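Local structure of aminofutalosine deaminase (7LKK) at residues A[77-82]-A[326-331]; A[81-86]-A[135-140]; A[155-160]-A[170-175]. The protein probably deaminates adenosine-type substrates, among them the aminofutalosine of the menaquinone pathway, by hydrolysis at a metal-dependent active site. All coordinates share one frame; numbering follows the deposited sequence.

How the contacts relate
From the N terminus, strand 69-80 runs into the loop 81-86, and contacts 1 and 2 both start from this stretch. Contact 2 closes first, where 81-86 meets the end of the neighbouring strand 130-137. Contact 3 follows in series, joining strand 152-159 to helix 166-180. Contact 1 closes last, when 326-331, after strand 323-325, returns to 77-82, so contact 3 is nested inside its long loop. Contacts 1 and 2 share His-81 and Phe-82 and both reach the iron. Strand pairing links the rest: Thr-80 lies beside Ile-136, and Ser-137 beside Glu-158. All three contacts touch the inhibitor, although contact 3 packs mainly on the helix side of its strand.

Contact 1. Residues A[77-82]-A[326-331]; sequences NAHTHF and ATDGLS. With FE (Fe (III) ion), chain E; MCF ((8R)-3-(5-S-methyl-5-thio-beta-D-ribofuranosyl)-3,6,7,8-tetrahydroimidazo[4,5-d][1,3]diazepin-8-ol), chain J.
The end of strand 69-80 and the loop 326-331 run in nearly the same direction, 18° apart, with Thr-80 CA 4.1 Å from Asp-328 CA. Asn-77, its CG anti to the backbone N, turns its amide onto Thr-327 and grips it twice. Asn-77 OD1 accepts a hydrogen bond from Thr-327 N on an in-plane lone pair, while Asn-77 ND2 donates almost straight (172°) to Thr-327 OG1 at 2.8 Å. Thr-327 OG1 in turn donates to Asp-328 O on an in-plane lone pair, and Thr-80 OG1 donates to the same O from above the carbonyl plane. The methyl of Ala-326 lies against CB of His-79, and a weak bond runs from Asp-328 N to His-79 O.

This is the metal centre of the amidohydrolase TIM barrel, with His-79 and His-81 forming the HxH motif at the end of the first barrel strand. NE2 of His-79 and NE2 of His-81 bind FE at 2.1 and 2.0 Å, and His-221 is the third histidine ligand. Asp-328, also of the metal site, lies alongside His-79 and His-81, its carboxylate turned about 50° from either ring. Asp-328 OD1 approaches FE at a longer 2.7 Å, whereas OD2 of Asp-328 is hydrogen-bonded to Ser-302 and stands 3.2 Å from C8 of the inhibitor. The inhibitor's O8, itself an iron ligand, lies at the edge of the His-79 ring, its N1 over the centre of one His-81 face.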
loop_
_atom_site.group_PDB
_atom_site.type_symbol
_atom_site.label_atom_id
_atom_site.label_comp_id
_atom_site.label_asym_id
_atom_site.label_seq_id
_atom_site.Cartn_x
_atom_site.Cartn_y
_atom_site.Cartn_z
ATOM N N ASN A 77 -13.326 2.843 12.730
ATOM C CA ASN A 77 -11.909 3.198 12.789
ATOM C C ASN A 77 -11.595 3.466 14.258
ATOM O O ASN A 77 -11.837 4.565 14.762
ATOM C CB ASN A 77 -11.606 4.406 11.906
ATOM C CG ASN A 77 -10.117 4.674 11.772
ATOM O OD1 ASN A 77 -9.289 3.897 12.247
ATOM N ND2 ASN A 77 -9.770 5.779 11.123
ATOM N N ALA A 78 -11.053 2.456 14.940
ATOM C CA ALA A 78 -11.013 2.438 16.398
ATOM C C ALA A 78 -9.888 3.266 17.003
ATOM O O ALA A 78 -9.832 3.378 18.232
ATOM C CB ALA A 78 -10.898 0.996 16.898
ATOM N N HIS A 79 -8.994 3.837 16.195
ATOM C CA HIS A 79 -7.841 4.554 16.738
ATOM C C HIS A 79 -7.366 5.583 15.722
ATOM O O HIS A 79 -6.761 5.221 14.708
ATOM C CB HIS A 79 -6.717 3.584 17.095
ATOM C CG HIS A 79 -5.572 4.224 17.818
ATOM N ND1 HIS A 79 -5.581 4.441 19.179
ATOM C CD2 HIS A 79 -4.382 4.689 17.369
ATOM C CE1 HIS A 79 -4.446 5.013 19.539
ATOM N NE2 HIS A 79 -3.701 5.173 18.460
ATOM N N THR A 80 -7.630 6.861 15.993
ATOM C CA THR A 80 -7.096 7.938 15.174
ATOM C C THR A 80 -6.797 9.135 16.067
ATOM O O THR A 80 -7.334 9.262 17.170
ATOM C CB THR A 80 -8.059 8.333 14.047
ATOM O OG1 THR A 80 -7.426 9.291 13.190
ATOM C CG2 THR A 80 -9.330 8.933 14.621
ATOM N N HIS A 81 -5.929 10.015 15.573
ATOM C CA HIS A 81 -5.551 11.255 16.255
ATOM C C HIS A 81 -5.904 12.426 15.343
ATOM O O HIS A 81 -5.086 12.853 14.526
ATOM C CB HIS A 81 -4.059 11.273 16.608
ATOM C CG HIS A 81 -3.615 10.121 17.453
ATOM N ND1 HIS A 81 -3.309 10.252 18.790
ATOM C CD2 HIS A 81 -3.400 8.820 17.146
ATOM C CE1 HIS A 81 -2.937 9.081 19.273
ATOM N NE2 HIS A 81 -2.984 8.194 18.296
ATOM N N PHE A 82 -7.129 12.943 15.482
ATOM C CA PHE A 82 -7.571 14.034 14.618
ATOM C C PHE A 82 -6.762 15.306 14.844
ATOM O O PHE A 82 -6.561 16.085 13.906
ATOM C CB PHE A 82 -9.056 14.316 14.840
ATOM C CG PHE A 82 -9.968 13.360 14.126
ATOM C CD1 PHE A 82 -10.078 13.384 12.745
ATOM C CD2 PHE A 82 -10.725 12.445 14.835
ATOM C CE1 PHE A 82 -10.919 12.508 12.087
ATOM C CE2 PHE A 82 -11.572 11.567 14.183
ATOM C CZ PHE A 82 -11.667 11.598 12.807
ATOM N N ALA A 326 -6.890 -0.004 12.252
ATOM C CA ALA A 326 -7.130 1.426 12.378
ATOM C C ALA A 326 -6.054 2.208 11.635
ATOM O O ALA A 326 -4.951 1.716 11.388
ATOM C CB ALA A 326 -7.169 1.865 13.850
ATOM N N THR A 327 -6.394 3.452 11.289
ATOM C CA THR A 327 -5.525 4.296 10.476
ATOM C C THR A 327 -4.455 5.013 11.285
ATOM O O THR A 327 -3.472 5.479 10.698
ATOM C CB THR A 327 -6.350 5.350 9.735
ATOM O OG1 THR A 327 -7.033 6.180 10.687
ATOM C CG2 THR A 327 -7.371 4.692 8.823
ATOM N N ASP A 328 -4.633 5.129 12.604
ATOM C CA ASP A 328 -3.866 6.069 13.416
ATOM C C ASP A 328 -4.129 7.478 12.896
ATOM O O ASP A 328 -5.135 7.715 12.218
ATOM C CB ASP A 328 -2.368 5.736 13.403
ATOM C CG ASP A 328 -1.741 5.799 14.785
ATOM O OD1 ASP A 328 -2.368 6.375 15.696
ATOM O OD2 ASP A 328 -0.618 5.278 14.958
ATOM N N GLY A 329 -3.247 8.423 13.201
ATOM C CA GLY A 329 -3.384 9.776 12.715
ATOM C C GLY A 329 -2.438 10.066 11.559
ATOM O O GLY A 329 -1.554 9.282 11.227
ATOM N N LEU A 330 -2.653 11.230 10.937
ATOM C CA LEU A 330 -1.729 11.707 9.915
ATOM C C LEU A 330 -0.366 12.065 10.493
ATOM O O LEU A 330 0.553 12.370 9.728
ATOM C CB LEU A 330 -2.324 12.910 9.182
ATOM C CG LEU A 330 -3.510 12.594 8.266
ATOM C CD1 LEU A 330 -4.056 13.857 7.612
ATOM C CD2 LEU A 330 -3.115 11.569 7.210
ATOM N N SER A 331 -0.224 12.053 11.821
ATOM C CA SER A 331 1.093 12.135 12.438
ATOM C C SER A 331 1.951 10.917 12.121
ATOM O O SER A 331 3.176 10.978 12.277
ATOM C CB SER A 331 0.953 12.292 13.953
ATOM O OG SER A 331 -0.141 11.534 14.444
HETATM FE FE FE E . -2.060 6.427 18.357
HETATM O O8 MCF J . -0.129 6.124 18.198
HETATM C C8 MCF J . 0.666 6.920 17.357
HETATM C C7 MCF J . 2.151 6.589 17.464
HETATM N N6 MCF J . 2.485 6.153 18.797
HETATM C C5 MCF J . 2.061 6.943 19.932
HETATM N N4 MCF J . 1.287 8.177 19.875
HETATM C C10 MCF J . 0.741 9.007 18.772
HETATM C C9 MCF J . 0.418 8.430 17.559
HETATM N N1 MCF J . -0.049 9.389 16.772
HETATM C C2 MCF J . -0.052 10.544 17.435
HETATM N N3 MCF J . 0.422 10.301 18.661
HETATM C C1S MCF J . 0.581 11.369 19.696
HETATM C C2S MCF J . 0.128 10.942 21.111
HETATM O O2S MCF J . -1.217 11.109 21.258
HETATM O O4S MCF J . 1.820 11.657 19.840
HETATM C C4S MCF J . 1.975 12.225 21.349
HETATM C C3S MCF J . 0.889 11.919 22.000
HETATM O O3S MCF J . 0.064 13.164 22.208
HETATM C C5S MCF J . 3.186 11.585 22.005
HETATM S S5S MCF J . 3.901 12.735 23.214
HETATM C C6S MCF J . 4.944 11.806 24.376
HETATM O O HOH W 1 -4.689 13.114 12.138
#

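Contact 2. Residues A[81-86]-A[135-140]; sequences HFEFSN and AISNHL. With FE (Fe (III) ion), chain E; MCF ((8R)-3-(5-S-methyl-5-thio-beta-D-ribofuranosyl)-3,6,7,8-tetrahydroimidazo[4,5-d][1,3]diazepin-8-ol), chain J; EDO (1,2-ethanediol), chain F.
Glu-83, Ile-136 and His-81 carry most of this contact, which joins the loop after strand 69-80 to the end of its parallel neighbour 130-137 and the turn beyond it, at the strand ends that line the active site of the amidohydrolase TIM barrel. Glu-83 lies in a short 3-10 turn and extends beyond CG (chi2 172°), so that its carboxylate reaches the backbone just past strand 130-137. Asn-138 N gives a nearly straight bond to OE1 of Glu-83 (2.9 Å, 176°), arriving from above the carboxylate plane. OE2 of Glu-83 takes His-139 N on its syn lone pair, also at 2.9 Å but more bent, at 142°. Two successive amides are thus held by one acid, which would tend to stabilise its negative charge. A water lies within hydrogen-bonding distance of both Glu-83 OE1 and Ile-136 O, extending this network back to the strand.

Ile-136 sits beneath the His-81 ring, on the face opposite the inhibitor's N1. CB of Ile-136 makes a CH-pi contact 3.9 Å from the centroid of the His-81 ring, and its CG2 touches CE1. The edge of the Phe-82 ring meets the methyl of Ala-135. Ser-137 OG accepts from Leu-140 N in an ST motif and is hydrogen-bonded to Glu-142. Beside Phe-84, whose CE2 abuts the inhibitor's ribose, Asn-138 OD1 accepts a 2.7 Å hydrogen bond from O3S of the inhibitor.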
loop_
_atom_site.group_PDB
_atom_site.type_symbol
_atom_site.label_atom_id
_atom_site.label_comp_id
_atom_site.label_asym_id
_atom_site.label_seq_id
_atom_site.Cartn_x
_atom_site.Cartn_y
_atom_site.Cartn_z
ATOM N N HIS A 81 -5.929 10.015 15.573
ATOM C CA HIS A 81 -5.551 11.255 16.255
ATOM C C HIS A 81 -5.904 12.426 15.343
ATOM O O HIS A 81 -5.086 12.853 14.526
ATOM C CB HIS A 81 -4.059 11.273 16.608
ATOM C CG HIS A 81 -3.615 10.121 17.453
ATOM N ND1 HIS A 81 -3.309 10.252 18.790
ATOM C CD2 HIS A 81 -3.400 8.820 17.146
ATOM C CE1 HIS A 81 -2.937 9.081 19.273
ATOM N NE2 HIS A 81 -2.984 8.194 18.296
ATOM N N PHE A 82 -7.129 12.943 15.482
ATOM C CA PHE A 82 -7.571 14.034 14.618
ATOM C C PHE A 82 -6.762 15.306 14.844
ATOM O O PHE A 82 -6.561 16.085 13.906
ATOM C CB PHE A 82 -9.056 14.316 14.840
ATOM C CG PHE A 82 -9.968 13.360 14.126
ATOM C CD1 PHE A 82 -10.078 13.384 12.745
ATOM C CD2 PHE A 82 -10.725 12.445 14.835
ATOM C CE1 PHE A 82 -10.919 12.508 12.087
ATOM C CE2 PHE A 82 -11.572 11.567 14.183
ATOM C CZ PHE A 82 -11.667 11.598 12.807
ATOM N N GLU A 83 -6.291 15.534 16.073
ATOM C CA GLU A 83 -5.584 16.773 16.383
ATOM C C GLU A 83 -4.295 16.933 15.584
ATOM O O GLU A 83 -3.828 18.063 15.407
ATOM C CB GLU A 83 -5.284 16.844 17.882
ATOM C CG GLU A 83 -6.525 16.922 18.762
ATOM C CD GLU A 83 -6.205 16.799 20.243
ATOM O OE1 GLU A 83 -5.415 15.904 20.613
ATOM O OE2 GLU A 83 -6.746 17.596 21.038
ATOM N N PHE A 84 -3.713 15.839 15.091
ATOM C CA PHE A 84 -2.486 15.886 14.305
ATOM C C PHE A 84 -2.749 15.891 12.802
ATOM O O PHE A 84 -1.864 15.515 12.026
ATOM C CB PHE A 84 -1.582 14.708 14.666
ATOM C CG PHE A 84 -0.962 14.808 16.029
ATOM C CD1 PHE A 84 0.228 15.495 16.215
ATOM C CD2 PHE A 84 -1.560 14.205 17.123
ATOM C CE1 PHE A 84 0.805 15.584 17.467
ATOM C CE2 PHE A 84 -0.988 14.292 18.378
ATOM C CZ PHE A 84 0.196 14.982 18.549
ATOM N N SER A 85 -3.941 16.311 12.373
ATOM C CA SER A 85 -4.324 16.190 10.971
ATOM C C SER A 85 -3.562 17.135 10.048
ATOM O O SER A 85 -3.595 16.935 8.829
ATOM C CB SER A 85 -5.828 16.422 10.819
ATOM O OG SER A 85 -6.568 15.358 11.392
ATOM N N ASN A 86 -2.880 18.149 10.585
ATOM C CA ASN A 86 -2.105 19.054 9.743
ATOM C C ASN A 86 -0.863 18.394 9.161
ATOM O O ASN A 86 -0.327 18.887 8.162
ATOM C CB ASN A 86 -1.683 20.291 10.538
ATOM C CG ASN A 86 -2.698 21.411 10.468
ATOM O OD1 ASN A 86 -3.465 21.513 9.511
ATOM N ND2 ASN A 86 -2.700 22.270 11.483
ATOM N N ALA A 135 -11.519 8.250 18.669
ATOM C CA ALA A 135 -10.675 9.430 18.524
ATOM C C ALA A 135 -9.857 9.652 19.790
ATOM O O ALA A 135 -10.416 9.927 20.857
ATOM C CB ALA A 135 -11.526 10.661 18.213
ATOM N N ILE A 136 -8.538 9.543 19.667
ATOM C CA ILE A 136 -7.638 9.872 20.766
ATOM C C ILE A 136 -7.436 11.380 20.798
ATOM O O ILE A 136 -7.096 11.995 19.781
ATOM C CB ILE A 136 -6.299 9.135 20.617
ATOM C CG1 ILE A 136 -6.524 7.625 20.516
ATOM C CG2 ILE A 136 -5.379 9.470 21.784
ATOM C CD1 ILE A 136 -6.637 6.927 21.857
ATOM N N SER A 137 -7.634 11.980 21.969
ATOM C CA SER A 137 -7.607 13.429 22.098
ATOM C C SER A 137 -6.845 13.822 23.353
ATOM O O SER A 137 -7.085 13.264 24.428
ATOM C CB SER A 137 -9.028 14.000 22.150
ATOM O OG SER A 137 -9.004 15.414 22.169
ATOM N N ASN A 138 -5.933 14.784 23.209
ATOM C CA ASN A 138 -5.201 15.345 24.337
ATOM C C ASN A 138 -5.769 16.669 24.826
ATOM O O ASN A 138 -5.577 17.017 25.996
ATOM C CB ASN A 138 -3.727 15.548 23.966
ATOM C CG ASN A 138 -3.032 14.251 23.609
ATOM O OD1 ASN A 138 -2.476 14.112 22.521
ATOM N ND2 ASN A 138 -3.061 13.293 24.526
ATOM N N HIS A 139 -6.459 17.417 23.961
ATOM C CA HIS A 139 -6.945 18.746 24.306
ATOM C C HIS A 139 -8.387 19.002 23.887
ATOM O O HIS A 139 -8.880 20.117 24.093
ATOM C CB HIS A 139 -6.043 19.824 23.682
ATOM C CG HIS A 139 -4.589 19.657 23.998
ATOM N ND1 HIS A 139 -4.074 19.846 25.262
ATOM C CD2 HIS A 139 -3.538 19.324 23.211
ATOM C CE1 HIS A 139 -2.770 19.635 25.241
ATOM N NE2 HIS A 139 -2.419 19.316 24.008
ATOM N N LEU A 140 -9.063 18.019 23.285
ATOM C CA LEU A 140 -10.469 18.130 22.880
ATOM C C LEU A 140 -10.684 19.186 21.797
ATOM O O LEU A 140 -11.777 19.745 21.671
ATOM C CB LEU A 140 -11.377 18.412 24.083
ATOM C CG LEU A 140 -11.245 17.478 25.288
ATOM C CD1 LEU A 140 -12.262 17.841 26.358
ATOM C CD2 LEU A 140 -11.396 16.024 24.868
HETATM FE FE FE E . -2.060 6.427 18.357
HETATM O O8 MCF J . -0.129 6.124 18.198
HETATM C C8 MCF J . 0.666 6.920 17.357
HETATM C C7 MCF J . 2.151 6.589 17.464
HETATM N N6 MCF J . 2.485 6.153 18.797
HETATM C C5 MCF J . 2.061 6.943 19.932
HETATM N N4 MCF J . 1.287 8.177 19.875
HETATM C C10 MCF J . 0.741 9.007 18.772
HETATM C C9 MCF J . 0.418 8.430 17.559
HETATM N N1 MCF J . -0.049 9.389 16.772
HETATM C C2 MCF J . -0.052 10.544 17.435
HETATM N N3 MCF J . 0.422 10.301 18.661
HETATM C C1S MCF J . 0.581 11.369 19.696
HETATM C C2S MCF J . 0.128 10.942 21.111
HETATM O O2S MCF J . -1.217 11.109 21.258
HETATM O O4S MCF J . 1.820 11.657 19.840
HETATM C C4S MCF J . 1.975 12.225 21.349
HETATM C C3S MCF J . 0.889 11.919 22.000
HETATM O O3S MCF J . 0.064 13.164 22.208
HETATM C C5S MCF J . 3.186 11.585 22.005
HETATM S S5S MCF J . 3.901 12.735 23.214
HETATM C C6S MCF J . 4.944 11.806 24.376
HETATM C C1 EDO F . 0.036 17.235 22.081
HETATM O O1 EDO F . -0.828 16.469 21.234
HETATM C C2 EDO F . 0.710 16.323 23.099
HETATM O O2 EDO F . 1.774 15.598 22.472
HETATM O O HOH W 2 -8.720 12.315 17.566
HETATM O O HOH W 3 -5.778 13.782 18.826
#

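Contact 3. Residues A[155-160]-A[170-175]; sequences VFLEFL and KAFEAK. With MCF ((8R)-3-(5-S-methyl-5-thio-beta-D-ribofuranosyl)-3,6,7,8-tetrahydroimidazo[4,5-d][1,3]diazepin-8-ol), chain J.
The ring of Phe-172 is the centre of the packing, presenting one face to Phe-159, with Leu-157 CD2 off-centre over the other and Leu-157 O at the edge. The two phenyl groups form a T-shaped (edge-to-face) pair with planes at 82° and centroids 4.9 Å apart. Phe-159 supplies the edge: its CD1 stands over the Phe-172 face, offset toward the rim, and comes within 3.5 Å of CD1 of Phe-172. CB of Phe-159 lies over the same face in a CH-pi contact, so the side chain bears on that face from its root to its near edge. Both phenylalanines have CG anti to the backbone N, which carries the rings into the space between strand and helix.

These segments belong to a beta-alpha-beta unit of the TIM barrel, made of strand 152-159, helix 166-180 and strand 187-193. The helix runs back along the outside of its strand: the axes of segments 155-159 and 170-175 are antiparallel (172°) and come within 10.0 Å. Val-207 of the next helix, 201-213, touches both phenylalanine side chains and extends the apolar layer.

Leu-157 meets Phe-172 tip to tip, its CG 3.6 Å from CE1 of Phe-172; CD2 makes a CH-pi contact, and the carbonyl O lies in the ring plane near CZ. CD2 also packs on Lys-175, whose bent chain takes NZ away to His-139 O. Between Leu-157 and Phe-159, Glu-158 points the other way, into the barrel: its OE1 accepts a 2.5 Å hydrogen bond from O2S of the inhibitor and another from Asn-138 ND2.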
loop_
_atom_site.group_PDB
_atom_site.type_symbol
_atom_site.label_atom_id
_atom_site.label_comp_id
_atom_site.label_asym_id
_atom_site.label_seq_id
_atom_site.Cartn_x
_atom_site.Cartn_y
_atom_site.Cartn_z
ATOM N N VAL A 155 -14.571 9.390 22.113
ATOM C CA VAL A 155 -13.408 10.252 22.295
ATOM C C VAL A 155 -12.657 9.784 23.536
ATOM O O VAL A 155 -13.176 9.856 24.655
ATOM C CB VAL A 155 -13.805 11.728 22.405
ATOM C CG1 VAL A 155 -12.607 12.564 22.831
ATOM C CG2 VAL A 155 -14.350 12.222 21.075
ATOM N N PHE A 156 -11.440 9.290 23.330
ATOM C CA PHE A 156 -10.554 8.870 24.411
ATOM C C PHE A 156 -9.698 10.068 24.802
ATOM O O PHE A 156 -8.757 10.428 24.092
ATOM C CB PHE A 156 -9.673 7.702 23.975
ATOM C CG PHE A 156 -10.426 6.438 23.660
ATOM C CD1 PHE A 156 -11.003 6.250 22.413
ATOM C CD2 PHE A 156 -10.523 5.423 24.596
ATOM C CE1 PHE A 156 -11.684 5.084 22.117
ATOM C CE2 PHE A 156 -11.207 4.253 24.307
ATOM C CZ PHE A 156 -11.785 4.083 23.064
ATOM N N LEU A 157 -10.024 10.697 25.928
ATOM C CA LEU A 157 -9.161 11.739 26.476
ATOM C C LEU A 157 -7.891 11.086 27.002
ATOM O O LEU A 157 -7.934 10.324 27.974
ATOM C CB LEU A 157 -9.874 12.515 27.580
ATOM C CG LEU A 157 -9.053 13.660 28.179
ATOM C CD1 LEU A 157 -8.693 14.685 27.113
ATOM C CD2 LEU A 157 -9.784 14.318 29.337
ATOM N N GLU A 158 -6.762 11.383 26.366
ATOM C CA GLU A 158 -5.516 10.669 26.600
ATOM C C GLU A 158 -4.637 11.441 27.572
ATOM O O GLU A 158 -4.370 12.631 27.368
ATOM C CB GLU A 158 -4.770 10.447 25.285
ATOM C CG GLU A 158 -3.395 9.841 25.449
ATOM C CD GLU A 158 -2.685 9.674 24.123
ATOM O OE1 GLU A 158 -2.287 10.698 23.531
ATOM O OE2 GLU A 158 -2.532 8.519 23.671
ATOM N N PHE A 159 -4.176 10.758 28.614
ATOM C CA PHE A 159 -3.357 11.379 29.643
ATOM C C PHE A 159 -1.878 11.209 29.321
ATOM O O PHE A 159 -1.435 10.118 28.948
ATOM C CB PHE A 159 -3.672 10.785 31.015
ATOM C CG PHE A 159 -2.867 11.386 32.125
ATOM C CD1 PHE A 159 -3.253 12.581 32.703
ATOM C CD2 PHE A 159 -1.715 10.766 32.579
ATOM C CE1 PHE A 159 -2.511 13.146 33.719
ATOM C CE2 PHE A 159 -0.967 11.326 33.593
ATOM C CZ PHE A 159 -1.367 12.517 34.162
ATOM N N LEU A 160 -1.121 12.293 29.471
ATOM C CA LEU A 160 0.329 12.298 29.344
ATOM C C LEU A 160 0.932 12.840 30.633
ATOM O O LEU A 160 0.441 13.830 31.181
ATOM C CB LEU A 160 0.791 13.165 28.159
ATOM C CG LEU A 160 0.758 12.642 26.719
ATOM C CD1 LEU A 160 1.863 11.621 26.507
ATOM C CD2 LEU A 160 -0.594 12.072 26.328
ATOM N N LYS A 170 -5.910 16.737 38.790
ATOM C CA LYS A 170 -7.165 17.461 38.963
ATOM C C LYS A 170 -7.544 18.226 37.702
ATOM O O LYS A 170 -8.726 18.284 37.337
ATOM C CB LYS A 170 -7.062 18.406 40.159
ATOM C CG LYS A 170 -6.980 17.693 41.504
ATOM C CD LYS A 170 -8.252 16.910 41.801
ATOM C CE LYS A 170 -9.465 17.824 41.856
ATOM N NZ LYS A 170 -10.588 17.219 42.625
ATOM N N ALA A 171 -6.559 18.832 37.031
ATOM C CA ALA A 171 -6.838 19.483 35.757
ATOM C C ALA A 171 -7.273 18.463 34.710
ATOM O O ALA A 171 -8.131 18.756 33.874
ATOM C CB ALA A 171 -5.612 20.274 35.281
ATOM N N PHE A 172 -6.698 17.259 34.748
ATOM C CA PHE A 172 -7.125 16.205 33.835
ATOM C C PHE A 172 -8.519 15.700 34.207
ATOM O O PHE A 172 -9.355 15.485 33.324
ATOM C CB PHE A 172 -6.095 15.066 33.800
ATOM C CG PHE A 172 -6.438 13.970 32.814
ATOM C CD1 PHE A 172 -6.126 14.091 31.464
ATOM C CD2 PHE A 172 -7.107 12.836 33.237
ATOM C CE1 PHE A 172 -6.472 13.087 30.565
ATOM C CE2 PHE A 172 -7.452 11.837 32.349
ATOM C CZ PHE A 172 -7.139 11.960 31.015
ATOM N N GLU A 173 -8.796 15.505 35.508
ATOM C CA GLU A 173 -10.162 15.158 35.899
ATOM C C GLU A 173 -11.160 16.203 35.439
ATOM O O GLU A 173 -12.313 15.891 35.098
ATOM C CB GLU A 173 -10.321 15.146 37.425
ATOM C CG GLU A 173 -10.294 13.877 38.407
ATOM C CD GLU A 173 -9.643 14.294 39.747
ATOM O OE1 GLU A 173 -9.685 13.523 40.741
ATOM O OE2 GLU A 173 -8.953 15.290 39.760
ATOM N N ALA A 174 -10.734 17.454 35.450
ATOM C CA ALA A 174 -11.639 18.527 35.076
ATOM C C ALA A 174 -11.856 18.568 33.575
ATOM O O ALA A 174 -12.960 18.871 33.105
ATOM C CB ALA A 174 -11.118 19.871 35.591
ATOM N N LYS A 175 -10.817 18.258 32.803
ATOM C CA LYS A 175 -10.987 18.197 31.354
ATOM C C LYS A 175 -11.922 17.057 30.957
ATOM O O LYS A 175 -12.721 17.195 30.023
ATOM C CB LYS A 175 -9.627 18.050 30.667
ATOM C CG LYS A 175 -9.596 18.556 29.239
ATOM C CD LYS A 175 -9.658 20.075 29.193
ATOM C CE LYS A 175 -9.727 20.588 27.761
ATOM N NZ LYS A 175 -8.380 20.745 27.146
HETATM O O8 MCF J . -0.129 6.124 18.198
HETATM C C8 MCF J . 0.666 6.920 17.357
HETATM C C7 MCF J . 2.151 6.589 17.464
HETATM N N6 MCF J . 2.485 6.153 18.797
HETATM C C5 MCF J . 2.061 6.943 19.932
HETATM N N4 MCF J . 1.287 8.177 19.875
HETATM C C10 MCF J . 0.741 9.007 18.772
HETATM C C9 MCF J . 0.418 8.430 17.559
HETATM N N1 MCF J . -0.049 9.389 16.772
HETATM C C2 MCF J . -0.052 10.544 17.435
HETATM N N3 MCF J . 0.422 10.301 18.661
HETATM C C1S MCF J . 0.581 11.369 19.696
HETATM C C2S MCF J . 0.128 10.942 21.111
HETATM O O2S MCF J . -1.217 11.109 21.258
HETATM O O4S MCF J . 1.820 11.657 19.840
HETATM C C4S MCF J . 1.975 12.225 21.349
HETATM C C3S MCF J . 0.889 11.919 22.000
HETATM O O3S MCF J . 0.064 13.164 22.208
HETATM C C5S MCF J . 3.186 11.585 22.005
HETATM S S5S MCF J . 3.901 12.735 23.214
HETATM C C6S MCF J . 4.944 11.806 24.376
#